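Local coordinates for protein ethylbenzene dehydrogenase alpha-subunit (Aromatoleum aromaticum, PDB 2IVF) that carries a molybdenum atom, two pterin guanosine dinucleotide cofactors and an iron-sulfur cluster, as the alpha-subunit of an enzyme of the molybdopterin oxidoreductase family, at residues 437-442 against 468-473; 529-534 against 953-958; 110-115 against 767-772; 496-501 against 740-745; 839-844 against 970-975. All blocks are in the same frame, centred on the assembly; numbering follows the deposited sequence.

The five contacts are spread over the molybdopterin oxidoreductase fold, and none touches another. Contact 5 lies close to both bound dinucleotide cofactors, MGD and MD1: the Lys-844 side chain is about 8 Å from MGD and that of Val-971 about 11 Å from MD1. In contact 1 the Thr-440 side chain is about 14 Å from MGD, and in contact 2 that of Phe-956 is about 13 Å from MD1. Contacts 3 and 4 come closest together, about 8 Å between nearest atoms, and contact 4 is nested inside the chain loop that contact 3 closes. Contacts 4 and 5, with centres 54 Å apart, lie on opposite sides of the chain's centre.

Contact 1 (437-442 against 468-473); sequences KKRTCS and SGNWGK
Asn-470 pushes its side chain against the start of strand 440-444, crossing Thr-440 at about a right angle. Its CG lies 3.6 Å from Thr-440 N and just as far from Lys-438 O, so the buried amide lies between two backbone polar groups. Asparagine, with a donor and an acceptor on one short side chain, is consistent with such a place. Thr-440 turns its hydroxyl back on its own segment: with OG1 anti to the carbonyl carbon (chi1 -62°), it donates to Lys-438 O at 2.8 Å from above the carbonyl plane. A water lies 2.6 Å from both Thr-440 O and Asn-470 O.

Arg-439 bends at chi2 and chi3 and brings its guanidinium over Lys-473, whose CB packs on one face, 3.7 Å from NH1. The extended lysine carries NZ onward to Gly-469 O, a 2.8 Å bond in the carbonyl plane and on a lone pair, while Arg-439 NH1 binds Pro-474 O. The like charges, Arg-439 NH2 and Lys-473 NZ, stay 5.2 Å apart.

Gly-469 closes helix 454-467 in a Schellman motif, and Met-465 of that helix packs on both Thr-440 and Asn-470; strand 440-444 edges a parallel sheet beside strand 249-253.

Contact 2 (529-534 against 953-958); sequences GNIEFM and RYYFMN
A type II beta turn, Tyr-955 to Asn-958, lies against helix 526-540, its first residue meeting Met-534 while Arg-953, just ahead of the turn, meets Ile-531. Met-534 CB approaches the tyrosine ring obliquely, 3.8 Å from Tyr-955 CG, and Ile-531 CG2 does likewise, 3.9 Å from Tyr-955 CE2. A branched isoleucine serves two partners here: its methyls CG2 and CD1 also cover a face of the Arg-953 guanidinium, with CD1 3.5 Å from Arg-953 NH2. Methyls can pack on the flat face of the guanidinium, whose N-H groups point outward in its plane. NH2 donates to Gly-233 O and Pro-806 O, and Arg-953 NH1 to a water that also lies 3.3 Å from Glu-532 OE2.

The turn itself is closed by Asn-958 N bonding to Tyr-955 O at 2.8 Å, and Met-957 holds the third position with the positive phi (68°) more often taken there by glycine. Asn-958 braces it further: ND2 donates to Phe-956 O at 2.7 Å, with an angle of 157° at the hydrogen, and its CB rests on a face of the Tyr-955 ring. That ring is brought there by chi1 of 56°, which sets CG between the backbone N and the carbonyl carbon. Thr-538, one helical turn beyond Met-534, bonds through OG1 to both Met-534 O and Phe-956 N, pinning the turn to the helix.

Contact 3 (110-115 against 767-772); sequences AQTPAC and QTRFLS
The guanidinium of Arg-769 presents its edge to the carbonyl of Pro-113, with NH1 and NH2 both donating end-on to the one oxygen. NH1 lies 3.0 Å and NH2 2.9 Å from Pro-113 O, which sits in the guanidinium plane; both nitrogens come from the same face of the carbonyl plane. Thr-112 CG2 lies obliquely to the group, 4.0 Å from Arg-769 NH1. Arginine suits the place because its chain, extended from CG to NE, reaches across and has N-H groups for further partners: NH1, with Gln-767 NE2, also binds a MES molecule, and NE a glycerol, both probably from the crystallisation liquor.

The second flat group is the amide of Gln-767. Its NE2 donates to Thr-112 OG1 at 2.8 Å, with an angle of 145° at the hydrogen and the oxygen tilted 22° from the amide plane. A water joins the other end of this amide, taking a bond from Gln-111 N, giving one to Gln-767 OE1 at 2.9 Å and lying 2.8 Å from Thr-112 OG1. The threonine hydroxyl therefore links glutamine and water.

Residues 111-115 and 767-769 run almost in the same direction, 3° apart. Strand 767-769, within this chain an outer strand of an antiparallel sheet, lies beside strand 670-676, whose Phe-670 packs on Thr-112 and Gln-767, whereas segment 110-115 follows strand 102-108 and reaches Trp-337 of the beta-subunit through Ala-110.

Contact 4 (496-501 against 740-745); sequences KPTAQG and LKEMVD
A polar contact between a turn and a helix joins segment 496-501, which links helices 486-493 and 504-520, to helix 736-749: Thr-498 is held by the carboxylate of Glu-742. Glu-742 OE2 accepts twice, from Thr-498 N at 2.8 Å, nearly straight at 169°, and from Thr-498 OG1 at 2.8 Å. Both donors meet the oxygen on its syn side. Threonine fits because, with OG1 beside its backbone N (chi1 -62°), hydroxyl and N-H can aim at one atom. The glutamate, CG anti to its backbone N and bent at chi2, reaches across from the helix, and OE1 rests 3.6 Å from Pro-497 CB.

A water accepts from Ala-499 N and donates to Glu-742 OE1 at 2.7 Å and to Asp-745 OD2 at 2.6 Å, so two acidic side chains share one bridge. These donors, and the salt bridge of Asp-745 OD1 to Arg-748, may offset the repulsion between the two carboxylates. The methyl of Thr-498 turns to the helix, with CG2 3.9 Å from Asp-745 O.

Farther along helix 736-749, Ile-746 and Ala-749 also touch Thr-498; nearer its start, Leu-740 and Met-743 pack against strand 659-661.

Contact 5 (839-844 against 970-975); sequences GDHPFK and RVSIKK
Phe-843 and Ile-973 make the tight side of this contact: the methyl CD1 of Ile-973 stands over the middle of the phenyl ring, 3.5 Å from its centroid and only 4° off the normal, a CH-pi contact. Beside it Val-971 CG2 lies 3.7 Å from Phe-843 CB. Aromatic and branched apolar residues suit this interior, which Cys-916 and Met-876 of neighbouring strands also line.

Here strands 843-846 and 969-975 run antiparallel, with Phe-843 and Val-971 a hydrogen-bonded pair. Phe-843 N reaches Val-971 O at 2.9 Å, nearly along the C=O axis, and Val-971 N returns the bond to Phe-843 O at 3.0 Å. The pairing links the first and last strands of a six-stranded sheet, consistent with the double-psi beta-barrel of the family's molybdopterin dinucleotide binding domain.

On the other side of the sheet, around Arg-970 and Lys-844, a non-hydrogen-bonded pair, the Arg-970 chain still packs closely, and water enters around its guanidinium and the lysine end. Arg-970 bends at chi2 (-49°) and donates from NH1 to His-841 O at 2.9 Å, in the guanidinium plane; Gly-839 O touches its CB. Lys-844 CE lies 3.7 Å from Arg-970 NE, while Lys-844 NZ and Arg-970 NH2 are 4.8 Å apart, joined by a water that accepts from NH2 at 3.0 Å and, weakly, from NZ. The lysine ends on Thr-834 and on the carbonyl of Val-300.

Contact 1 (437-442 against 468-473)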
# COMPACT_ATOMS: atom_id res chain seq x y z
N LYS A 437 15.93 11.82 -28.64
CA LYS A 437 16.10 13.28 -28.50
C LYS A 437 15.85 13.82 -27.10
O LYS A 437 15.99 15.01 -26.88
CB LYS A 437 15.14 13.98 -29.48
CG LYS A 437 13.73 14.01 -29.03
CD LYS A 437 12.89 15.08 -29.79
CE LYS A 437 12.35 14.49 -31.08
NZ LYS A 437 10.93 14.94 -31.39
N LYS A 438 15.45 12.96 -26.18
CA LYS A 438 15.04 13.37 -24.84
C LYS A 438 15.89 12.72 -23.80
O LYS A 438 16.23 11.54 -23.91
CB LYS A 438 13.58 13.03 -24.55
CG LYS A 438 12.63 13.88 -25.39
CD LYS A 438 11.20 13.75 -24.93
CE LYS A 438 10.23 14.38 -25.92
NZ LYS A 438 10.73 15.74 -26.25
N ARG A 439 16.27 13.52 -22.81
CA ARG A 439 16.87 12.97 -21.60
C ARG A 439 15.86 12.06 -20.90
O ARG A 439 14.79 12.47 -20.49
CB ARG A 439 17.34 14.10 -20.68
CG ARG A 439 18.04 13.63 -19.46
CD ARG A 439 19.45 13.04 -19.79
NE ARG A 439 20.29 13.90 -20.62
CZ ARG A 439 21.06 14.90 -20.19
NH1 ARG A 439 21.14 15.21 -18.90
NH2 ARG A 439 21.77 15.61 -21.06
N THR A 440 16.23 10.80 -20.78
CA THR A 440 15.29 9.75 -20.48
C THR A 440 15.73 8.97 -19.24
O THR A 440 16.88 8.59 -19.12
CB THR A 440 15.15 8.79 -21.64
OG1 THR A 440 14.64 9.50 -22.80
CG2 THR A 440 14.27 7.55 -21.24
N CYS A 441 14.80 8.83 -18.31
CA CYS A 441 15.00 8.12 -17.07
C CYS A 441 13.87 7.07 -17.09
O CYS A 441 12.72 7.34 -17.52
CB CYS A 441 14.83 9.05 -15.87
SG CYS A 441 15.38 8.29 -14.31
N SER A 442 14.21 5.88 -16.62
CA SER A 442 13.27 4.82 -16.45
C SER A 442 13.21 4.38 -14.99
O SER A 442 14.16 4.57 -14.19
CB SER A 442 13.69 3.61 -17.33
OG SER A 442 13.82 3.98 -18.68
N SER A 468 20.58 6.05 -27.56
CA SER A 468 20.16 7.44 -27.34
C SER A 468 21.11 8.20 -26.40
O SER A 468 20.88 9.36 -26.10
CB SER A 468 18.74 7.47 -26.82
OG SER A 468 18.57 6.69 -25.64
N GLY A 469 22.18 7.55 -25.96
CA GLY A 469 23.12 8.17 -25.03
C GLY A 469 22.51 8.50 -23.68
O GLY A 469 22.93 9.45 -23.02
N ASN A 470 21.56 7.67 -23.23
CA ASN A 470 20.80 7.99 -22.02
C ASN A 470 21.30 7.24 -20.78
O ASN A 470 20.54 6.56 -20.08
CB ASN A 470 19.29 7.79 -22.26
CG ASN A 470 18.62 9.03 -22.77
OD1 ASN A 470 17.93 9.02 -23.82
ND2 ASN A 470 18.80 10.10 -22.03
N TRP A 471 22.59 7.40 -20.49
CA TRP A 471 23.11 7.05 -19.16
C TRP A 471 24.30 7.88 -18.79
O TRP A 471 24.90 8.53 -19.65
CB TRP A 471 23.31 5.53 -18.98
CG TRP A 471 24.47 4.93 -19.69
CD1 TRP A 471 25.79 5.25 -19.51
CD2 TRP A 471 24.44 3.84 -20.61
NE1 TRP A 471 26.57 4.44 -20.30
CE2 TRP A 471 25.76 3.55 -20.97
CE3 TRP A 471 23.40 3.08 -21.17
CZ2 TRP A 471 26.08 2.55 -21.89
CZ3 TRP A 471 23.71 2.06 -22.05
CH2 TRP A 471 25.04 1.81 -22.43
N GLY A 472 24.57 7.90 -17.48
CA GLY A 472 25.67 8.64 -16.93
C GLY A 472 25.48 10.13 -16.85
O GLY A 472 26.45 10.86 -16.61
N LYS A 473 24.22 10.56 -16.98
CA LYS A 473 23.87 11.97 -17.07
C LYS A 473 22.72 12.29 -16.12
O LYS A 473 21.89 11.42 -15.75
CB LYS A 473 23.47 12.30 -18.50
CG LYS A 473 24.52 12.03 -19.54
CD LYS A 473 23.88 12.04 -20.96
CE LYS A 473 24.97 11.79 -22.00
NZ LYS A 473 24.43 11.75 -23.38
O HOH W 1 18.35 6.46 -18.61

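Contact 2 (529-534 against 953-958)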
# COMPACT_ATOMS: atom_id res chain seq x y z
N GLY A 529 38.00 -5.30 -8.38
CA GLY A 529 38.59 -5.83 -7.15
C GLY A 529 37.50 -6.13 -6.15
O GLY A 529 37.51 -7.17 -5.49
N ASN A 530 36.55 -5.21 -6.02
CA ASN A 530 35.42 -5.38 -5.09
C ASN A 530 34.53 -6.59 -5.42
O ASN A 530 34.13 -7.34 -4.53
CB ASN A 530 34.63 -4.08 -5.01
CG ASN A 530 33.34 -4.24 -4.24
OD1 ASN A 530 32.26 -4.47 -4.81
ND2 ASN A 530 33.45 -4.13 -2.92
N ILE A 531 34.23 -6.79 -6.71
CA ILE A 531 33.49 -8.00 -7.16
C ILE A 531 34.19 -9.32 -6.78
O ILE A 531 33.54 -10.26 -6.31
CB ILE A 531 33.28 -7.98 -8.67
CG1 ILE A 531 32.35 -6.84 -9.09
CG2 ILE A 531 32.67 -9.28 -9.16
CD1 ILE A 531 32.48 -6.52 -10.54
N GLU A 532 35.49 -9.42 -7.01
CA GLU A 532 36.21 -10.64 -6.66
C GLU A 532 36.09 -10.90 -5.16
O GLU A 532 35.77 -12.01 -4.74
CB GLU A 532 37.68 -10.52 -7.05
CG GLU A 532 37.92 -10.37 -8.56
CD GLU A 532 37.21 -11.44 -9.38
OE1 GLU A 532 37.13 -12.59 -8.90
OE2 GLU A 532 36.73 -11.13 -10.49
N PHE A 533 36.34 -9.87 -4.36
CA PHE A 533 36.13 -9.95 -2.91
C PHE A 533 34.74 -10.47 -2.62
O PHE A 533 34.54 -11.36 -1.79
CB PHE A 533 36.31 -8.55 -2.29
CG PHE A 533 35.95 -8.45 -0.83
CD1 PHE A 533 36.91 -8.63 0.15
CD2 PHE A 533 34.66 -8.12 -0.43
CE1 PHE A 533 36.60 -8.52 1.51
CE2 PHE A 533 34.34 -8.01 0.94
CZ PHE A 533 35.32 -8.21 1.90
N MET A 534 33.76 -9.90 -3.29
CA MET A 534 32.39 -10.27 -2.99
C MET A 534 32.09 -11.72 -3.32
O MET A 534 31.39 -12.40 -2.57
CB MET A 534 31.42 -9.37 -3.75
CG MET A 534 31.32 -7.97 -3.16
SD MET A 534 30.87 -7.93 -1.41
CE MET A 534 29.15 -8.52 -1.55
N ARG A 953 28.23 -14.53 -13.15
CA ARG A 953 28.79 -14.83 -11.82
C ARG A 953 27.79 -14.66 -10.71
O ARG A 953 26.72 -14.08 -10.90
CB ARG A 953 30.00 -13.95 -11.52
CG ARG A 953 29.68 -12.48 -11.43
CD ARG A 953 30.92 -11.58 -11.76
NE ARG A 953 30.53 -10.25 -12.28
CZ ARG A 953 31.40 -9.37 -12.78
NH1 ARG A 953 32.68 -9.67 -12.85
NH2 ARG A 953 30.99 -8.19 -13.24
N TYR A 954 28.13 -15.19 -9.55
CA TYR A 954 27.30 -15.04 -8.38
C TYR A 954 28.11 -14.47 -7.23
O TYR A 954 29.20 -14.96 -6.90
CB TYR A 954 26.66 -16.38 -7.96
CG TYR A 954 25.95 -16.26 -6.62
CD1 TYR A 954 24.81 -15.46 -6.49
CD2 TYR A 954 26.45 -16.86 -5.47
CE1 TYR A 954 24.16 -15.31 -5.24
CE2 TYR A 954 25.79 -16.72 -4.24
CZ TYR A 954 24.68 -15.94 -4.13
OH TYR A 954 24.03 -15.77 -2.91
N TYR A 955 27.55 -13.45 -6.61
CA TYR A 955 27.92 -13.06 -5.26
C TYR A 955 26.61 -12.52 -4.68
O TYR A 955 25.61 -12.47 -5.39
CB TYR A 955 29.04 -12.03 -5.26
CG TYR A 955 28.74 -10.77 -6.06
CD1 TYR A 955 28.04 -9.72 -5.49
CD2 TYR A 955 29.19 -10.60 -7.38
CE1 TYR A 955 27.76 -8.55 -6.19
CE2 TYR A 955 28.88 -9.41 -8.10
CZ TYR A 955 28.19 -8.39 -7.49
OH TYR A 955 27.88 -7.18 -8.16
N PHE A 956 26.63 -12.15 -3.41
CA PHE A 956 25.41 -11.94 -2.64
C PHE A 956 24.47 -10.97 -3.37
O PHE A 956 24.89 -9.90 -3.82
CB PHE A 956 25.79 -11.43 -1.25
CG PHE A 956 24.60 -11.11 -0.35
CD1 PHE A 956 23.53 -11.98 -0.23
CD2 PHE A 956 24.61 -9.96 0.42
CE1 PHE A 956 22.46 -11.69 0.62
CE2 PHE A 956 23.54 -9.66 1.27
CZ PHE A 956 22.47 -10.53 1.36
N MET A 957 23.21 -11.40 -3.48
CA MET A 957 22.12 -10.71 -4.17
C MET A 957 22.22 -10.60 -5.68
O MET A 957 21.31 -10.05 -6.34
CB MET A 957 21.91 -9.33 -3.55
CG MET A 957 21.71 -9.38 -2.06
SD MET A 957 21.43 -7.75 -1.36
CE MET A 957 22.87 -6.97 -2.06
N ASN A 958 23.30 -11.12 -6.25
CA ASN A 958 23.62 -10.88 -7.64
C ASN A 958 23.98 -12.16 -8.37
O ASN A 958 25.01 -12.74 -8.12
CB ASN A 958 24.81 -9.92 -7.75
CG ASN A 958 24.49 -8.54 -7.29
OD1 ASN A 958 24.24 -7.66 -8.11
ND2 ASN A 958 24.45 -8.34 -5.98
O HOH W 2 34.18 -12.07 -12.34

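Contact 3 (110-115 against 767-772)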
# COMPACT_ATOMS: atom_id res chain seq x y z
N ALA A 110 7.49 15.44 8.07
CA ALA A 110 7.60 16.31 6.88
C ALA A 110 8.75 17.33 7.07
O ALA A 110 8.57 18.56 7.03
CB ALA A 110 6.21 17.02 6.60
N GLN A 111 9.93 16.79 7.31
CA GLN A 111 11.14 17.55 7.57
C GLN A 111 12.28 17.03 6.68
O GLN A 111 13.42 16.92 7.12
CB GLN A 111 11.53 17.44 9.06
CG GLN A 111 10.53 18.16 9.97
CD GLN A 111 10.87 18.11 11.43
OE1 GLN A 111 11.45 17.18 11.92
NE2 GLN A 111 10.51 19.17 12.13
N THR A 112 11.96 16.75 5.42
CA THR A 112 12.97 16.28 4.45
C THR A 112 13.06 17.29 3.32
O THR A 112 12.30 17.24 2.36
CB THR A 112 12.65 14.90 3.95
OG1 THR A 112 12.40 14.05 5.06
CG2 THR A 112 13.79 14.34 3.08
N PRO A 113 13.98 18.25 3.44
CA PRO A 113 14.12 19.29 2.42
C PRO A 113 14.58 18.82 1.04
O PRO A 113 15.05 17.71 0.91
CB PRO A 113 15.15 20.24 3.03
CG PRO A 113 15.06 20.00 4.50
CD PRO A 113 14.91 18.48 4.55
N ALA A 114 14.42 19.67 0.04
CA ALA A 114 14.99 19.42 -1.28
C ALA A 114 16.54 19.44 -1.22
O ALA A 114 17.15 20.07 -0.33
CB ALA A 114 14.46 20.50 -2.27
N CYS A 115 17.16 18.84 -2.24
CA CYS A 115 18.61 18.88 -2.41
C CYS A 115 19.13 20.28 -2.59
O CYS A 115 20.22 20.59 -2.08
CB CYS A 115 19.02 17.97 -3.58
SG CYS A 115 18.40 18.43 -5.16
N GLN A 767 16.50 11.82 11.49
CA GLN A 767 16.90 11.34 10.18
C GLN A 767 18.04 12.18 9.63
O GLN A 767 18.26 13.32 10.04
CB GLN A 767 15.74 11.37 9.17
CG GLN A 767 15.39 12.73 8.78
CD GLN A 767 14.29 12.77 7.70
OE1 GLN A 767 13.13 12.63 8.06
NE2 GLN A 767 14.64 12.99 6.43
N THR A 768 18.76 11.58 8.69
CA THR A 768 19.85 12.22 7.99
C THR A 768 20.07 11.62 6.61
O THR A 768 20.01 10.40 6.45
CB THR A 768 21.20 12.17 8.79
OG1 THR A 768 22.04 13.19 8.27
CG2 THR A 768 21.96 10.82 8.71
N ARG A 769 20.31 12.49 5.63
CA ARG A 769 20.78 12.06 4.31
C ARG A 769 22.07 11.29 4.41
O ARG A 769 22.98 11.67 5.13
CB ARG A 769 20.97 13.27 3.39
CG ARG A 769 19.70 13.67 2.69
CD ARG A 769 19.85 15.00 2.17
NE ARG A 769 19.01 15.26 1.02
CZ ARG A 769 17.83 15.87 1.03
NH1 ARG A 769 17.21 16.12 2.16
NH2 ARG A 769 17.25 16.15 -0.13
N PHE A 770 22.18 10.20 3.68
CA PHE A 770 23.45 9.51 3.64
C PHE A 770 24.45 10.21 2.74
O PHE A 770 24.07 10.92 1.78
CB PHE A 770 23.28 8.02 3.34
CG PHE A 770 22.62 7.66 2.03
CD1 PHE A 770 23.33 7.76 0.81
CD2 PHE A 770 21.40 7.01 2.02
CE1 PHE A 770 22.73 7.32 -0.40
CE2 PHE A 770 20.84 6.55 0.85
CZ PHE A 770 21.51 6.69 -0.36
N LEU A 771 25.71 10.10 3.09
CA LEU A 771 26.72 10.86 2.40
C LEU A 771 27.55 10.03 1.41
O LEU A 771 28.43 10.54 0.72
CB LEU A 771 27.64 11.52 3.41
CG LEU A 771 26.93 12.44 4.40
CD1 LEU A 771 27.95 12.99 5.36
CD2 LEU A 771 26.22 13.56 3.63
N SER A 772 27.29 8.75 1.39
CA SER A 772 27.98 7.85 0.45
C SER A 772 27.26 6.51 0.41
O SER A 772 26.37 6.26 1.22
CB SER A 772 29.42 7.64 0.85
OG SER A 772 29.53 6.65 1.83
O HOH W 3 10.72 14.06 7.29

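Contact 4 (496-501 against 740-745)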
# COMPACT_ATOMS: atom_id res chain seq x y z
N LYS A 496 34.47 -7.74 16.76
CA LYS A 496 34.53 -6.74 17.82
C LYS A 496 34.02 -5.42 17.28
O LYS A 496 33.84 -5.28 16.07
CB LYS A 496 35.95 -6.62 18.32
CG LYS A 496 36.93 -6.13 17.32
CD LYS A 496 38.33 -6.45 17.79
CE LYS A 496 39.35 -5.81 16.88
NZ LYS A 496 40.71 -5.84 17.47
N PRO A 497 33.73 -4.46 18.17
CA PRO A 497 33.20 -3.21 17.64
C PRO A 497 34.12 -2.45 16.69
O PRO A 497 35.34 -2.57 16.73
CB PRO A 497 32.93 -2.37 18.92
CG PRO A 497 32.83 -3.37 20.01
CD PRO A 497 33.81 -4.43 19.64
N THR A 498 33.49 -1.63 15.87
CA THR A 498 34.18 -0.71 14.96
C THR A 498 35.20 0.14 15.70
O THR A 498 36.34 0.26 15.26
CB THR A 498 33.14 0.24 14.29
OG1 THR A 498 32.22 -0.53 13.51
CG2 THR A 498 33.82 1.31 13.42
N ALA A 499 34.79 0.72 16.82
CA ALA A 499 35.67 1.54 17.65
C ALA A 499 36.86 0.76 18.21
O ALA A 499 37.80 1.35 18.70
CB ALA A 499 34.88 2.14 18.77
N GLN A 500 36.82 -0.57 18.16
CA GLN A 500 37.95 -1.40 18.61
C GLN A 500 38.77 -2.02 17.48
O GLN A 500 39.66 -2.82 17.74
CB GLN A 500 37.46 -2.49 19.54
CG GLN A 500 36.99 -1.94 20.87
CD GLN A 500 36.51 -3.02 21.82
OE1 GLN A 500 36.77 -4.22 21.64
NE2 GLN A 500 35.78 -2.59 22.84
N GLY A 501 38.51 -1.62 16.25
CA GLY A 501 39.28 -2.14 15.12
C GLY A 501 38.58 -3.31 14.46
O GLY A 501 39.22 -4.10 13.74
N LEU A 740 22.24 -0.51 17.39
CA LEU A 740 21.99 0.74 16.70
C LEU A 740 23.17 1.66 16.85
O LEU A 740 23.59 2.27 15.89
CB LEU A 740 20.71 1.39 17.18
CG LEU A 740 20.27 2.64 16.40
CD1 LEU A 740 20.21 2.38 14.89
CD2 LEU A 740 18.94 3.18 16.89
N LYS A 741 23.67 1.82 18.06
CA LYS A 741 24.84 2.60 18.30
C LYS A 741 26.03 2.07 17.49
O LYS A 741 26.81 2.84 16.97
CB LYS A 741 25.19 2.57 19.77
CG LYS A 741 24.14 3.25 20.64
CD LYS A 741 24.51 3.09 22.12
CE LYS A 741 23.75 4.13 22.93
NZ LYS A 741 24.06 3.92 24.31
N GLU A 742 26.17 0.75 17.41
CA GLU A 742 27.23 0.17 16.60
C GLU A 742 27.01 0.44 15.09
O GLU A 742 27.98 0.73 14.37
CB GLU A 742 27.33 -1.34 16.83
CG GLU A 742 28.43 -2.01 16.05
CD GLU A 742 29.80 -1.51 16.36
OE1 GLU A 742 30.02 -0.93 17.44
OE2 GLU A 742 30.68 -1.68 15.49
N MET A 743 25.77 0.35 14.65
CA MET A 743 25.47 0.67 13.25
C MET A 743 25.76 2.12 12.95
O MET A 743 26.18 2.44 11.87
CB MET A 743 24.04 0.40 12.91
CG MET A 743 23.72 -1.06 12.82
SD MET A 743 22.06 -1.25 12.26
CE MET A 743 22.14 -3.00 11.88
N VAL A 744 25.54 3.01 13.93
CA VAL A 744 25.85 4.43 13.70
C VAL A 744 27.37 4.56 13.54
O VAL A 744 27.84 5.26 12.66
CB VAL A 744 25.32 5.33 14.81
CG1 VAL A 744 25.94 6.73 14.71
CG2 VAL A 744 23.78 5.39 14.73
N ASP A 745 28.13 3.88 14.38
CA ASP A 745 29.61 3.90 14.29
C ASP A 745 30.11 3.33 12.96
O ASP A 745 31.07 3.82 12.39
CB ASP A 745 30.23 3.08 15.41
CG ASP A 745 30.42 3.88 16.69
OD1 ASP A 745 30.04 5.08 16.73
OD2 ASP A 745 30.98 3.29 17.63
O HOH W 4 32.01 0.86 17.74

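Contact 5 (839-844 against 970-975)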
# COMPACT_ATOMS: atom_id res chain seq x y z
N GLY A 839 1.32 -24.95 -18.47
CA GLY A 839 0.64 -25.70 -19.54
C GLY A 839 -0.06 -24.72 -20.46
O GLY A 839 0.12 -23.52 -20.34
N ASP A 840 -0.84 -25.24 -21.37
CA ASP A 840 -1.46 -24.44 -22.37
C ASP A 840 -2.80 -23.96 -21.86
O ASP A 840 -3.85 -24.60 -22.07
CB ASP A 840 -1.64 -25.25 -23.65
CG ASP A 840 -2.16 -24.40 -24.79
OD1 ASP A 840 -2.25 -23.17 -24.59
OD2 ASP A 840 -2.51 -24.95 -25.83
N HIS A 841 -2.78 -22.82 -21.19
CA HIS A 841 -3.95 -22.23 -20.61
C HIS A 841 -3.94 -20.82 -21.10
O HIS A 841 -2.88 -20.27 -21.36
CB HIS A 841 -3.89 -22.29 -19.07
CG HIS A 841 -4.08 -23.67 -18.52
ND1 HIS A 841 -3.02 -24.49 -18.17
CD2 HIS A 841 -5.19 -24.40 -18.31
CE1 HIS A 841 -3.48 -25.66 -17.79
NE2 HIS A 841 -4.80 -25.63 -17.85
N PRO A 842 -5.12 -20.23 -21.24
CA PRO A 842 -5.21 -19.00 -22.00
C PRO A 842 -4.88 -17.69 -21.31
O PRO A 842 -4.59 -16.74 -22.03
CB PRO A 842 -6.66 -19.00 -22.47
CG PRO A 842 -7.36 -19.60 -21.40
CD PRO A 842 -6.44 -20.65 -20.78
N PHE A 843 -4.91 -17.59 -19.97
CA PHE A 843 -4.58 -16.32 -19.35
C PHE A 843 -3.11 -16.32 -18.98
O PHE A 843 -2.53 -17.36 -18.69
CB PHE A 843 -5.40 -16.02 -18.09
CG PHE A 843 -6.86 -15.81 -18.36
CD1 PHE A 843 -7.68 -16.90 -18.53
CD2 PHE A 843 -7.40 -14.52 -18.49
CE1 PHE A 843 -9.04 -16.73 -18.80
CE2 PHE A 843 -8.75 -14.35 -18.76
CZ PHE A 843 -9.56 -15.44 -18.90
N LYS A 844 -2.52 -15.15 -19.03
CA LYS A 844 -1.20 -14.89 -18.45
C LYS A 844 -1.40 -14.13 -17.17
O LYS A 844 -1.97 -13.03 -17.17
CB LYS A 844 -0.32 -14.14 -19.43
CG LYS A 844 0.31 -15.02 -20.46
CD LYS A 844 1.42 -14.25 -21.14
CE LYS A 844 2.14 -15.09 -22.13
NZ LYS A 844 3.20 -14.28 -22.77
N ARG A 970 0.82 -19.36 -17.07
CA ARG A 970 -0.46 -19.65 -17.65
C ARG A 970 -1.44 -20.16 -16.61
O ARG A 970 -1.14 -21.08 -15.85
CB ARG A 970 -0.32 -20.71 -18.73
CG ARG A 970 0.54 -20.27 -19.92
CD ARG A 970 0.17 -18.90 -20.47
NE ARG A 970 0.85 -18.54 -21.71
CZ ARG A 970 0.40 -18.82 -22.95
NH1 ARG A 970 -0.73 -19.49 -23.16
NH2 ARG A 970 1.07 -18.43 -24.02
N VAL A 971 -2.64 -19.60 -16.65
CA VAL A 971 -3.75 -20.10 -15.87
C VAL A 971 -5.01 -20.12 -16.71
O VAL A 971 -5.11 -19.38 -17.67
CB VAL A 971 -4.01 -19.27 -14.62
CG1 VAL A 971 -2.76 -19.30 -13.73
CG2 VAL A 971 -4.46 -17.83 -14.97
N SER A 972 -5.92 -21.03 -16.36
CA SER A 972 -7.31 -21.01 -16.83
C SER A 972 -8.16 -20.45 -15.68
O SER A 972 -7.77 -20.53 -14.54
CB SER A 972 -7.73 -22.42 -17.18
OG SER A 972 -7.36 -22.77 -18.51
N ILE A 973 -9.31 -19.87 -15.99
CA ILE A 973 -10.20 -19.35 -14.96
C ILE A 973 -11.61 -19.90 -15.20
O ILE A 973 -12.07 -19.95 -16.34
CB ILE A 973 -10.21 -17.80 -14.96
CG1 ILE A 973 -8.81 -17.25 -14.76
CG2 ILE A 973 -11.16 -17.27 -13.90
CD1 ILE A 973 -8.65 -15.69 -15.12
N LYS A 974 -12.29 -20.31 -14.15
CA LYS A 974 -13.70 -20.66 -14.25
C LYS A 974 -14.43 -20.12 -13.02
O LYS A 974 -13.80 -19.87 -11.98
CB LYS A 974 -13.85 -22.17 -14.38
CG LYS A 974 -13.46 -22.93 -13.17
CD LYS A 974 -13.55 -24.40 -13.48
CE LYS A 974 -13.32 -25.28 -12.25
NZ LYS A 974 -13.75 -26.72 -12.61
N LYS A 975 -15.74 -19.97 -13.13
CA LYS A 975 -16.54 -19.47 -12.01
C LYS A 975 -16.54 -20.50 -10.90
O LYS A 975 -16.62 -21.67 -11.18
CB LYS A 975 -17.99 -19.22 -12.45
CG LYS A 975 -18.78 -18.42 -11.39
CD LYS A 975 -20.28 -18.54 -11.60
CE LYS A 975 -21.04 -18.04 -10.39
NZ LYS A 975 -21.10 -19.06 -9.27
O HOH W 5 -2.25 -20.69 -25.96
O HOH W 6 3.73 -17.03 -23.87